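Side-chain contacts in uncharacterized protein (Legionella longbeachae NSW150, PDB 4JZA), which removes phosphate from phosphoinositides, probably from phosphatidylinositol 3-phosphate, and may act on lipids of the infected host cell: residues Asp172-Glu177 with Pro307-Val312; Leu681-Leu686 with Ile751-Ile756. All coordinates share one frame; numbering follows the deposited sequence.

Contact 1 (Asp172-Glu177 with Pro307-Val312)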
loop_
_atom_site.group_PDB
_atom_site.type_symbol
_atom_site.label_atom_id
_atom_site.label_comp_id
_atom_site.label_asym_id
_atom_site.label_seq_id
_atom_site.Cartn_x
_atom_site.Cartn_y
_atom_site.Cartn_z
ATOM N N ASP A 172 -14.871 -10.890 -15.593
ATOM C CA ASP A 172 -15.577 -12.150 -15.274
ATOM C C ASP A 172 -14.677 -13.270 -14.716
ATOM O O ASP A 172 -15.023 -13.920 -13.711
ATOM C CB ASP A 172 -16.304 -12.674 -16.513
ATOM C CG ASP A 172 -17.527 -11.838 -16.883
ATOM O OD1 ASP A 172 -17.928 -10.926 -16.117
ATOM O OD2 ASP A 172 -18.080 -12.105 -17.978
ATOM N N GLN A 173 -13.528 -13.491 -15.356
ATOM C CA GLN A 173 -12.604 -14.494 -14.875
ATOM C C GLN A 173 -12.312 -14.298 -13.388
ATOM O O GLN A 173 -12.418 -15.221 -12.591
ATOM C CB GLN A 173 -11.319 -14.544 -15.705
ATOM C CG GLN A 173 -10.464 -15.671 -15.186
ATOM C CD GLN A 173 -9.205 -16.010 -15.973
ATOM O OE1 GLN A 173 -8.743 -17.059 -15.885
ATOM N NE2 GLN A 173 -8.619 -15.147 -16.614
ATOM N N LEU A 174 -11.974 -13.083 -13.003
ATOM C CA LEU A 174 -11.605 -12.822 -11.635
ATOM C C LEU A 174 -12.786 -13.047 -10.733
ATOM O O LEU A 174 -12.639 -13.556 -9.625
ATOM C CB LEU A 174 -11.096 -11.389 -11.443
ATOM C CG LEU A 174 -10.630 -11.106 -9.993
ATOM C CD1 LEU A 174 -9.184 -11.518 -9.825
ATOM C CD2 LEU A 174 -10.789 -9.653 -9.615
ATOM N N LEU A 175 -13.964 -12.645 -11.173
ATOM C CA LEU A 175 -15.152 -12.845 -10.323
ATOM C C LEU A 175 -15.348 -14.315 -10.039
ATOM O O LEU A 175 -15.729 -14.673 -8.914
ATOM C CB LEU A 175 -16.425 -12.262 -10.959
ATOM C CG LEU A 175 -16.385 -10.761 -11.198
ATOM C CD1 LEU A 175 -17.707 -10.256 -11.710
ATOM C CD2 LEU A 175 -16.057 -10.064 -9.897
ATOM N N ASP A 176 -15.074 -15.156 -11.049
ATOM C CA ASP A 176 -15.220 -16.597 -10.907
ATOM C C ASP A 176 -14.214 -17.154 -9.938
ATOM O O ASP A 176 -14.557 -17.952 -9.053
ATOM C CB ASP A 176 -15.055 -17.304 -12.254
ATOM C CG ASP A 176 -16.206 -17.020 -13.210
ATOM O OD1 ASP A 176 -17.355 -16.706 -12.761
ATOM O OD2 ASP A 176 -15.931 -17.089 -14.424
ATOM N N GLU A 177 -12.970 -16.706 -10.084
ATOM C CA GLU A 177 -11.943 -17.048 -9.112
ATOM C C GLU A 177 -12.286 -16.598 -7.679
ATOM O O GLU A 177 -12.032 -17.327 -6.734
ATOM C CB GLU A 177 -10.614 -16.486 -9.549
ATOM C CG GLU A 177 -10.057 -17.110 -10.827
ATOM C CD GLU A 177 -8.983 -16.247 -11.454
ATOM O OE1 GLU A 177 -8.822 -15.060 -11.077
ATOM O OE2 GLU A 177 -8.284 -16.747 -12.338
ATOM N N PRO A 307 -6.478 -20.160 -8.427
ATOM C CA PRO A 307 -5.479 -19.581 -9.310
ATOM C C PRO A 307 -4.160 -19.227 -8.653
ATOM O O PRO A 307 -4.112 -18.869 -7.483
ATOM C CB PRO A 307 -6.157 -18.323 -9.786
ATOM C CG PRO A 307 -7.067 -17.960 -8.653
ATOM C CD PRO A 307 -7.577 -19.229 -8.103
ATOM N N GLN A 308 -3.094 -19.331 -9.441
ATOM C CA GLN A 308 -1.727 -19.122 -8.972
ATOM C C GLN A 308 -1.504 -17.711 -8.407
ATOM O O GLN A 308 -0.773 -17.545 -7.448
ATOM C CB GLN A 308 -0.776 -19.440 -10.113
ATOM C CG GLN A 308 0.688 -19.514 -9.764
ATOM C CD GLN A 308 1.546 -19.761 -11.006
ATOM O OE1 GLN A 308 1.118 -19.509 -12.139
ATOM N NE2 GLN A 308 2.768 -20.240 -10.800
ATOM N N TRP A 309 -2.156 -16.691 -8.952
ATOM C CA TRP A 309 -2.059 -15.379 -8.342
ATOM C C TRP A 309 -2.503 -15.370 -6.887
ATOM O O TRP A 309 -2.005 -14.589 -6.107
ATOM C CB TRP A 309 -2.810 -14.313 -9.127
ATOM C CG TRP A 309 -4.279 -14.396 -9.161
ATOM C CD1 TRP A 309 -5.031 -14.757 -10.215
ATOM C CD2 TRP A 309 -5.179 -14.036 -8.124
ATOM N NE1 TRP A 309 -6.356 -14.659 -9.906
ATOM C CE2 TRP A 309 -6.469 -14.228 -8.610
ATOM C CE3 TRP A 309 -5.021 -13.556 -6.821
ATOM C CZ2 TRP A 309 -7.619 -13.966 -7.825
ATOM C CZ3 TRP A 309 -6.174 -13.292 -6.039
ATOM C CH2 TRP A 309 -7.438 -13.490 -6.554
ATOM N N TYR A 310 -3.444 -16.220 -6.518
ATOM C CA TYR A 310 -3.955 -16.245 -5.158
ATOM C C TYR A 310 -2.891 -16.818 -4.257
ATOM O O TYR A 310 -2.609 -16.257 -3.193
ATOM C CB TYR A 310 -5.232 -17.074 -5.070
ATOM C CG TYR A 310 -5.734 -17.226 -3.701
ATOM C CD1 TYR A 310 -6.279 -16.139 -3.029
ATOM C CD2 TYR A 310 -5.667 -18.452 -3.039
ATOM C CE1 TYR A 310 -6.740 -16.264 -1.726
ATOM C CE2 TYR A 310 -6.132 -18.578 -1.729
ATOM C CZ TYR A 310 -6.670 -17.479 -1.072
ATOM O OH TYR A 310 -7.143 -17.557 0.237
ATOM N N TRP A 311 -2.252 -17.903 -4.691
ATOM C CA TRP A 311 -1.305 -18.617 -3.805
ATOM C C TRP A 311 -0.029 -17.834 -3.464
ATOM O O TRP A 311 0.612 -18.103 -2.471
ATOM C CB TRP A 311 -0.927 -19.998 -4.387
ATOM C CG TRP A 311 -2.086 -20.977 -4.537
ATOM C CD1 TRP A 311 -2.529 -21.517 -5.686
ATOM C CD2 TRP A 311 -2.921 -21.511 -3.495
ATOM N NE1 TRP A 311 -3.592 -22.344 -5.437
ATOM C CE2 TRP A 311 -3.841 -22.364 -4.094
ATOM C CE3 TRP A 311 -2.953 -21.368 -2.113
ATOM C CZ2 TRP A 311 -4.798 -23.048 -3.375
ATOM C CZ3 TRP A 311 -3.910 -22.065 -1.392
ATOM C CH2 TRP A 311 -4.799 -22.899 -2.016
ATOM N N VAL A 312 0.364 -16.889 -4.293
ATOM C CA VAL A 312 1.541 -16.067 -3.981
ATOM C C VAL A 312 1.239 -14.929 -2.969
ATOM O O VAL A 312 2.161 -14.318 -2.378
ATOM C CB VAL A 312 2.205 -15.531 -5.255
ATOM C CG1 VAL A 312 2.625 -16.686 -6.146
ATOM C CG2 VAL A 312 1.274 -14.603 -6.011
#
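Glu177 of helix 172-183 reaches across to Pro307 and Trp309, the first turn of the short helix 308-311. The motif is a helix start, with Pro307 in the N-cap position, packed on the side of another helix. The Glu177 side chain begins against the proline ring. Its CB lies 3.9 Å from Pro307 CG, and its CG is 3.8 Å from the same atom. Glu177 CG is set beside its own backbone N (chi1 -66°) and the chain then runs extended. This carries the carboxylate along the proline to the indole edge. There the two oxygens part. Glu177 OE2 stays 3.7 Å from Pro307 CB and also makes a salt bridge with Arg393 of helix 388-402. Glu177 OE1 accepts a hydrogen bond from the indole N-H, with Trp309 NE1 at 2.8 Å. The oxygen lies in the ring plane, but the N-H comes in from above the carboxylate plane, 56° out of it. The two planes are 58° apart. Two different partners thus fix the rotation of the carboxylate, and the nearby arginine should favour its charged form. Pro307 CG also rests over one indole face, toward the rim. Leu345 and Pro346, from a loop, touch Trp309 as well. One turn back along helix 172-183, the Leu174 side chain crosses the indole at about a right angle, and its CD1 lies 3.5 Å from Trp309 CZ2.

Contact 2 (Leu681-Leu686 with Ile751-Ile756); sequences LVARQL and IRIEKI
Ala683 puts its methyl against the backbone of the facing helix, over the step from Ile753 to Glu754. Its CB lies 3.8 Å from Glu754 N and 4.0 Å from Ile753 CG2. The side of Glu754 comes in next to it, with the CB atoms of Ala683 and Glu754 4.1 Å apart. The small alanine lets the backbones come close. The CA atoms of Ala683 and Glu754 are 5.3 Å apart, the nearest pair in the two segments. Ile753 points toward helix 676-702, and its CG2 branch does the touching. That branch meets Ala683 and, one turn further on, Leu686, whose CD1 is 4.2 Å from Ile753 CG2. Ile753 also touches Cys691 and Tyr695, later in the same long helix. Leu686 also touches Phe794 and Val798 of helix 794-817, which packs on this side.

Glu754 takes a different course. Its CG is anti to the backbone N (chi1 174°), and the extended chain carries the carboxylate past the methyl contact. Among its partners there is Arg680, in a long, weak ion pair. Arg684 is near too, with NH1 5.2 Å from Glu754 OE2, too far for a bond. Its positive charge may still stabilise the carboxylate.

The segment axes approach to 8.5 Å, and their directions differ by 139°. This is roughly antiparallel helix-on-helix packing through a small residue, here within the helical C-terminal part of the phosphatase.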
loop_
_atom_site.group_PDB
_atom_site.type_symbol
_atom_site.label_atom_id
_atom_site.label_comp_id
_atom_site.label_asym_id
_atom_site.label_seq_id
_atom_site.Cartn_x
_atom_site.Cartn_y
_atom_site.Cartn_z
ATOM N N LEU A 681 -0.656 -0.992 29.094
ATOM C CA LEU A 681 -1.896 -1.583 28.657
ATOM C C LEU A 681 -2.387 -2.653 29.606
ATOM O O LEU A 681 -3.596 -2.839 29.751
ATOM C CB LEU A 681 -1.724 -2.207 27.255
ATOM C CG LEU A 681 -1.532 -1.262 26.051
ATOM C CD1 LEU A 681 -1.474 -2.017 24.720
ATOM C CD2 LEU A 681 -2.630 -0.209 26.012
ATOM N N VAL A 682 -1.465 -3.395 30.242
ATOM C CA VAL A 682 -1.867 -4.364 31.252
ATOM C C VAL A 682 -2.507 -3.617 32.396
ATOM O O VAL A 682 -3.535 -4.017 32.889
ATOM C CB VAL A 682 -0.717 -5.238 31.667
ATOM C CG1 VAL A 682 -0.959 -5.910 33.008
ATOM C CG2 VAL A 682 -0.487 -6.290 30.611
ATOM N N ALA A 683 -1.967 -2.481 32.787
ATOM C CA ALA A 683 -2.575 -1.763 33.886
ATOM C C ALA A 683 -3.940 -1.227 33.499
ATOM O O ALA A 683 -4.806 -1.101 34.346
ATOM C CB ALA A 683 -1.690 -0.645 34.369
ATOM N N ARG A 684 -4.108 -0.853 32.247
ATOM C CA ARG A 684 -5.372 -0.276 31.817
ATOM C C ARG A 684 -6.424 -1.382 31.726
ATOM O O ARG A 684 -7.556 -1.196 32.162
ATOM C CB ARG A 684 -5.225 0.545 30.517
ATOM C CG ARG A 684 -5.232 2.050 30.784
ATOM C CD ARG A 684 -4.044 2.808 30.201
ATOM N NE ARG A 684 -4.428 3.471 28.963
ATOM C CZ ARG A 684 -3.774 4.488 28.417
ATOM N NH1 ARG A 684 -2.666 4.982 28.969
ATOM N NH2 ARG A 684 -4.238 5.003 27.295
ATOM N N GLN A 685 -6.034 -2.543 31.230
ATOM C CA GLN A 685 -6.919 -3.695 31.279
ATOM C C GLN A 685 -7.311 -4.137 32.720
ATOM O O GLN A 685 -8.446 -4.502 32.949
ATOM C CB GLN A 685 -6.317 -4.863 30.513
ATOM C CG GLN A 685 -7.237 -6.027 30.365
ATOM C CD GLN A 685 -6.749 -7.015 29.330
ATOM O OE1 GLN A 685 -6.710 -8.151 29.565
ATOM N NE2 GLN A 685 -6.269 -6.596 28.285
ATOM N N LEU A 686 -6.398 -4.067 33.685
ATOM C CA LEU A 686 -6.769 -4.294 35.083
ATOM C C LEU A 686 -7.867 -3.327 35.550
ATOM O O LEU A 686 -8.813 -3.707 36.234
ATOM C CB LEU A 686 -5.538 -4.173 35.982
ATOM C CG LEU A 686 -4.719 -5.459 35.913
ATOM C CD1 LEU A 686 -3.279 -5.283 36.362
ATOM C CD2 LEU A 686 -5.371 -6.578 36.714
ATOM N N ILE A 751 -1.406 4.153 37.183
ATOM C CA ILE A 751 -0.046 4.516 36.764
ATOM C C ILE A 751 0.968 3.854 37.698
ATOM O O ILE A 751 2.004 3.354 37.276
ATOM C CB ILE A 751 0.277 6.065 36.717
ATOM C CG1 ILE A 751 -0.951 6.998 36.837
ATOM C CG2 ILE A 751 1.064 6.405 35.449
ATOM C CD1 ILE A 751 -1.448 7.641 35.551
ATOM N N ARG A 752 0.681 3.863 38.986
ATOM C CA ARG A 752 1.553 3.194 39.963
ATOM C C ARG A 752 1.729 1.708 39.588
ATOM O O ARG A 752 2.854 1.211 39.600
ATOM C CB ARG A 752 1.005 3.323 41.380
ATOM C CG ARG A 752 0.888 4.741 41.934
ATOM C CD ARG A 752 2.255 5.347 42.182
ATOM N NE ARG A 752 2.197 6.755 42.602
ATOM C CZ ARG A 752 2.206 7.184 43.864
ATOM N NH1 ARG A 752 2.254 6.318 44.878
ATOM N NH2 ARG A 752 2.145 8.491 44.123
ATOM N N ILE A 753 0.634 1.029 39.207
ATOM C CA ILE A 753 0.710 -0.381 38.860
ATOM C C ILE A 753 1.470 -0.535 37.539
ATOM O O ILE A 753 2.239 -1.456 37.398
ATOM C CB ILE A 753 -0.678 -1.112 38.908
ATOM C CG1 ILE A 753 -0.864 -1.932 40.165
ATOM C CG2 ILE A 753 -0.791 -2.230 37.893
ATOM C CD1 ILE A 753 -0.781 -1.167 41.450
ATOM N N GLU A 754 1.256 0.373 36.587
ATOM C CA GLU A 754 2.028 0.405 35.327
ATOM C C GLU A 754 3.514 0.394 35.682
ATOM O O GLU A 754 4.303 -0.420 35.179
ATOM C CB GLU A 754 1.687 1.662 34.471
ATOM C CG GLU A 754 2.538 1.845 33.211
ATOM C CD GLU A 754 2.226 3.107 32.392
ATOM O OE1 GLU A 754 3.150 3.643 31.728
ATOM O OE2 GLU A 754 1.069 3.566 32.375
ATOM N N LYS A 755 3.872 1.316 36.560
ATOM C CA LYS A 755 5.261 1.531 36.877
ATOM C C LYS A 755 5.844 0.386 37.670
ATOM O O LYS A 755 6.959 -0.005 37.433
ATOM C CB LYS A 755 5.439 2.855 37.621
ATOM C CG LYS A 755 5.353 4.075 36.707
ATOM C CD LYS A 755 5.243 5.319 37.558
ATOM C CE LYS A 755 5.344 6.582 36.735
ATOM N NZ LYS A 755 5.976 7.643 37.573
ATOM N N ILE A 756 5.082 -0.145 38.610
ATOM C CA ILE A 756 5.507 -1.275 39.369
ATOM C C ILE A 756 5.723 -2.477 38.494
ATOM O O ILE A 756 6.643 -3.248 38.718
ATOM C CB ILE A 756 4.482 -1.603 40.430
ATOM C CG1 ILE A 756 4.561 -0.528 41.541
ATOM C CG2 ILE A 756 4.723 -2.997 41.018
ATOM C CD1 ILE A 756 3.414 -0.581 42.542
#

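How the contacts relate
Both contacts are buried, yet neither lies at the middle of the molecule. The centre of contact 1 lies about 20 Å from the centre of the chain, that of contact 2 about 35 Å. The two contact centres are about 47 Å apart. They share no helix or strand and follow one another along the chain. Contact 1 sets a short helix and its N-cap against a longer helix, while contact 2 pairs two helices of the C-terminal part. Their chemistry differs accordingly. In contact 1 a carboxylate is held by an indole and an arginine among apolar groups. Across its two segments contact 2 is apolar, and the ion pair of Glu754 with Arg680 is long and weak.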